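Local coordinates for protein endo-beta-1,4-glucanase (Ampullaria crossean, PDB 5XBU) that probably hydrolyses internal beta-1,4-glucosidic bonds of cellulose, as a snail endoglucanase of glycoside hydrolase family 45, at residues A[62-67]-A[162-167]. Numbering follows the deposited sequence.
Sequences ERYFDD and WEEVPC
The hydroxyl of Y64 donates a short hydrogen bond to E164, with OH and OE2 2.6 Å apart. OE2 is met on its anti side, the donor lying 32° out of the carboxylate plane, while the oxygen itself sits at the edge of the phenol ring, near its plane. Ring and carboxylate are turned 62° against each other. E164 makes the reach because its chain is extended beyond CG. Its other oxygen, OE1, forms a salt bridge with K80, so the carboxylate is held at both oxygens; that nearby positive charge would probably favour the ionised form.

The same tyrosine ring meets W162 in a T-shaped pair. The benzo edge of the indole is directed at the phenol face, with six-membered ring centroids 5.1 Å apart and planes at 71°. The nearest atoms are CE1 of Y64 and CH2 of W162, at 3.7 Å. On the pyrrole side of the indole, NE1 donates a hydrogen bond to OE2 of E138, which helps fix the rotation of the ring.

With the nearest CA atoms, those of Y64 and E164, 11.4 Å apart, the contact is made by these long side chains alone. The short helix 62-65, closed by a Schellman motif at D67, is thus joined to strand 160-165 of the double-psi beta-barrel, where V82 of the adjoining antiparallel strand 81-86 touches both Y64 and W162.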
ATOM      1  N   GLU A  62       5.467   5.241  -4.568  1.00  8.57           N
ATOM      2  CA  GLU A  62       6.289   6.358  -4.113  1.00  8.94           C
ATOM      3  C   GLU A  62       5.546   7.691  -4.019  1.00  8.91           C
ATOM      4  O   GLU A  62       5.718   8.419  -3.036  1.00  9.13           O
ATOM      5  CB  GLU A  62       7.461   6.483  -5.090  1.00 10.41           C
ATOM      6  CG  GLU A  62       8.497   7.527  -4.740  1.00 11.20           C
ATOM      7  CD  GLU A  62       9.681   7.497  -5.681  1.00 11.96           C
ATOM      8  OE1 GLU A  62      10.272   8.576  -5.858  1.00 13.94           O
ATOM      9  OE2 GLU A  62      10.039   6.429  -6.223  1.00 11.43           O
ATOM     10  N   ARG A  63       4.789   8.070  -5.049  1.00  8.89           N
ATOM     11  CA  ARG A  63       4.192   9.400  -5.033  1.00  9.30           C
ATOM     12  C   ARG A  63       3.104   9.537  -3.976  1.00  9.34           C
ATOM     13  O   ARG A  63       2.903  10.642  -3.463  1.00 11.41           O
ATOM     14  CB  ARG A  63       3.719   9.800  -6.424  1.00  9.71           C
ATOM     15  CG  ARG A  63       4.860  10.030  -7.403  1.00 10.49           C
ATOM     16  CD  ARG A  63       5.627  11.368  -7.147  1.00 11.64           C
ATOM     17  NE  ARG A  63       6.767  11.442  -8.080  1.00 12.29           N
ATOM     18  CZ  ARG A  63       7.946  10.871  -7.879  1.00 13.10           C
ATOM     19  NH1 ARG A  63       8.239  10.355  -6.693  1.00 13.98           N
ATOM     20  NH2 ARG A  63       8.810  10.802  -8.880  1.00 13.67           N
ATOM     21  N   TYR A  64       2.402   8.464  -3.602  1.00  8.66           N
ATOM     22  CA  TYR A  64       1.548   8.541  -2.423  1.00  8.82           C
ATOM     23  C   TYR A  64       2.384   8.546  -1.153  1.00  8.93           C
ATOM     24  O   TYR A  64       2.145   9.345  -0.244  1.00  9.57           O
ATOM     25  CB  TYR A  64       0.498   7.415  -2.386  1.00  8.90           C
ATOM     26  CG  TYR A  64      -0.279   7.437  -1.101  1.00  9.11           C
ATOM     27  CD1 TYR A  64      -1.165   8.465  -0.802  1.00  9.76           C
ATOM     28  CD2 TYR A  64      -0.069   6.469  -0.138  1.00 10.33           C
ATOM     29  CE1 TYR A  64      -1.822   8.524   0.406  1.00 10.73           C
ATOM     30  CE2 TYR A  64      -0.701   6.524   1.072  1.00 12.03           C
ATOM     31  CZ  TYR A  64      -1.581   7.539   1.358  1.00 11.61           C
ATOM     32  OH  TYR A  64      -2.181   7.541   2.591  1.00 13.84           O
ATOM     33  N   PHE A  65       3.367   7.640  -1.071  1.00  8.78           N
ATOM     34  CA  PHE A  65       4.238   7.568   0.096  1.00  9.24           C
ATOM     35  C   PHE A  65       4.739   8.935   0.535  1.00  9.07           C
ATOM     36  O   PHE A  65       4.739   9.230   1.736  1.00  9.39           O
ATOM     37  CB  PHE A  65       5.415   6.652  -0.222  1.00  9.61           C
ATOM     38  CG  PHE A  65       6.435   6.589   0.858  1.00  9.62           C
ATOM     39  CD1 PHE A  65       6.243   5.781   1.954  1.00 10.09           C
ATOM     40  CD2 PHE A  65       7.617   7.320   0.782  1.00 10.25           C
ATOM     41  CE1 PHE A  65       7.196   5.707   2.959  1.00 10.70           C
ATOM     42  CE2 PHE A  65       8.557   7.251   1.772  1.00 10.78           C
ATOM     43  CZ  PHE A  65       8.344   6.445   2.887  1.00 11.14           C
ATOM     44  N   ASP A  66       5.186   9.752  -0.421  1.00  9.46           N
ATOM     45  CA  ASP A  66       5.733  11.070  -0.102  1.00 10.03           C
ATOM     46  C   ASP A  66       4.862  12.208  -0.596  1.00 10.21           C
ATOM     47  O   ASP A  66       5.369  13.315  -0.800  1.00 10.76           O
ATOM     48  CB  ASP A  66       7.161  11.241  -0.603  1.00 10.76           C
ATOM     49  CG  ASP A  66       7.876  12.405   0.079  1.00 11.30           C
ATOM     50  OD1 ASP A  66       7.588  12.674   1.281  1.00 11.74           O
ATOM     51  OD2 ASP A  66       8.702  13.044  -0.604  1.00 11.70           O
ATOM     52  N   ASP A  67       3.561  11.982  -0.771  1.00 10.50           N
ATOM     53  CA  ASP A  67       2.618  13.052  -1.112  1.00 11.46           C
ATOM     54  C   ASP A  67       3.120  13.943  -2.253  1.00 11.51           C
ATOM     55  O   ASP A  67       3.159  15.172  -2.144  1.00 12.29           O
ATOM     56  CB  ASP A  67       2.253  13.901   0.111  1.00 13.07           C
ATOM     57  CG  ASP A  67       1.149  14.902  -0.171  1.00 14.69           C
ATOM     58  OD1 ASP A  67       0.238  14.585  -0.968  1.00 15.64           O
ATOM     59  OD2 ASP A  67       1.186  15.999   0.419  1.00 15.98           O
ATOM     60  N   TRP A 162      -9.808   2.164  -1.667  1.00  9.28           N
ATOM     61  CA  TRP A 162      -8.888   2.584  -0.622  1.00  9.27           C
ATOM     62  C   TRP A 162      -9.324   3.913  -0.028  1.00  9.27           C
ATOM     63  O   TRP A 162      -9.855   4.795  -0.720  1.00  9.68           O
ATOM     64  CB  TRP A 162      -7.433   2.666  -1.145  1.00  8.87           C
ATOM     65  CG  TRP A 162      -7.082   3.944  -1.877  1.00  8.65           C
ATOM     66  CD1 TRP A 162      -7.325   4.306  -3.179  1.00  8.99           C
ATOM     67  CD2 TRP A 162      -6.386   5.059  -1.294  1.00  8.64           C
ATOM     68  NE1 TRP A 162      -6.852   5.561  -3.419  1.00  8.95           N
ATOM     69  CE2 TRP A 162      -6.277   6.046  -2.280  1.00  8.84           C
ATOM     70  CE3 TRP A 162      -5.850   5.310  -0.024  1.00  9.14           C
ATOM     71  CZ2 TRP A 162      -5.635   7.249  -2.050  1.00  9.77           C
ATOM     72  CZ3 TRP A 162      -5.212   6.482   0.202  1.00 10.24           C
ATOM     73  CH2 TRP A 162      -5.118   7.453  -0.810  1.00 10.46           C
ATOM     74  N   GLU A 163      -9.087   4.070   1.273  0.66  9.85           N
ATOM     75  CA  GLU A 163      -9.234   5.377   1.900  0.66 11.70           C
ATOM     76  C   GLU A 163      -8.328   5.451   3.103  0.66 11.03           C
ATOM     77  O   GLU A 163      -8.016   4.437   3.723  0.66 11.25           O
ATOM     78  CB  GLU A 163     -10.656   5.701   2.367  0.66 14.00           C
ATOM     79  CG  GLU A 163     -11.192   4.665   3.330  0.66 16.20           C
ATOM     80  CD  GLU A 163     -12.556   5.007   3.933  0.66 18.82           C
ATOM     81  OE1 GLU A 163     -13.195   4.108   4.516  0.66 19.95           O
ATOM     82  OE2 GLU A 163     -12.977   6.164   3.846  0.66 20.22           O
ATOM     83  N   GLU A 164      -7.917   6.657   3.443  1.00 11.69           N
ATOM     84  CA  GLU A 164      -7.167   6.870   4.678  1.00 12.19           C
ATOM     85  C   GLU A 164      -8.126   6.827   5.854  1.00 12.48           C
ATOM     86  O   GLU A 164      -9.246   7.332   5.779  1.00 13.68           O
ATOM     87  CB  GLU A 164      -6.477   8.215   4.695  1.00 14.08           C
ATOM     88  CG  GLU A 164      -5.181   8.206   4.002  1.00 14.99           C
ATOM     89  CD  GLU A 164      -4.408   9.519   4.114  1.00 15.60           C
ATOM     90  OE1 GLU A 164      -4.658  10.377   5.005  1.00 16.34           O
ATOM     91  OE2 GLU A 164      -3.490   9.655   3.304  1.00 15.98           O
ATOM     92  N   VAL A 165      -7.680   6.229   6.950  1.00 12.20           N
ATOM     93  CA  VAL A 165      -8.479   6.129   8.167  1.00 12.45           C
ATOM     94  C   VAL A 165      -7.556   6.362   9.352  1.00 11.87           C
ATOM     95  O   VAL A 165      -6.346   6.128   9.266  1.00 11.43           O
ATOM     96  CB  VAL A 165      -9.149   4.734   8.292  1.00 14.11           C
ATOM     97  CG1 VAL A 165     -10.081   4.480   7.140  1.00 15.67           C
ATOM     98  CG2 VAL A 165      -8.114   3.606   8.334  1.00 14.56           C
ATOM     99  N   PRO A 166      -8.102   6.777  10.486  1.00 12.59           N
ATOM    100  CA  PRO A 166      -7.285   6.792  11.701  1.00 13.31           C
ATOM    101  C   PRO A 166      -6.723   5.404  11.979  1.00 13.04           C
ATOM    102  O   PRO A 166      -7.399   4.388  11.818  1.00 13.93           O
ATOM    103  CB  PRO A 166      -8.277   7.212  12.791  1.00 14.83           C
ATOM    104  CG  PRO A 166      -9.381   7.865  12.074  1.00 15.30           C
ATOM    105  CD  PRO A 166      -9.476   7.248  10.725  1.00 13.84           C
ATOM    106  N   CYS A 167      -5.476   5.343  12.422  1.00 12.37           N
ATOM    107  CA  CYS A 167      -4.894   4.041  12.724  1.00 12.08           C
ATOM    108  C   CYS A 167      -5.519   3.426  13.968  1.00 13.16           C
ATOM    109  O   CYS A 167      -5.790   4.124  14.945  1.00 14.18           O
ATOM    110  CB  CYS A 167      -3.383   4.120  12.943  1.00 11.96           C
ATOM    111  SG  CYS A 167      -2.437   4.499  11.454  1.00 11.65           S
TER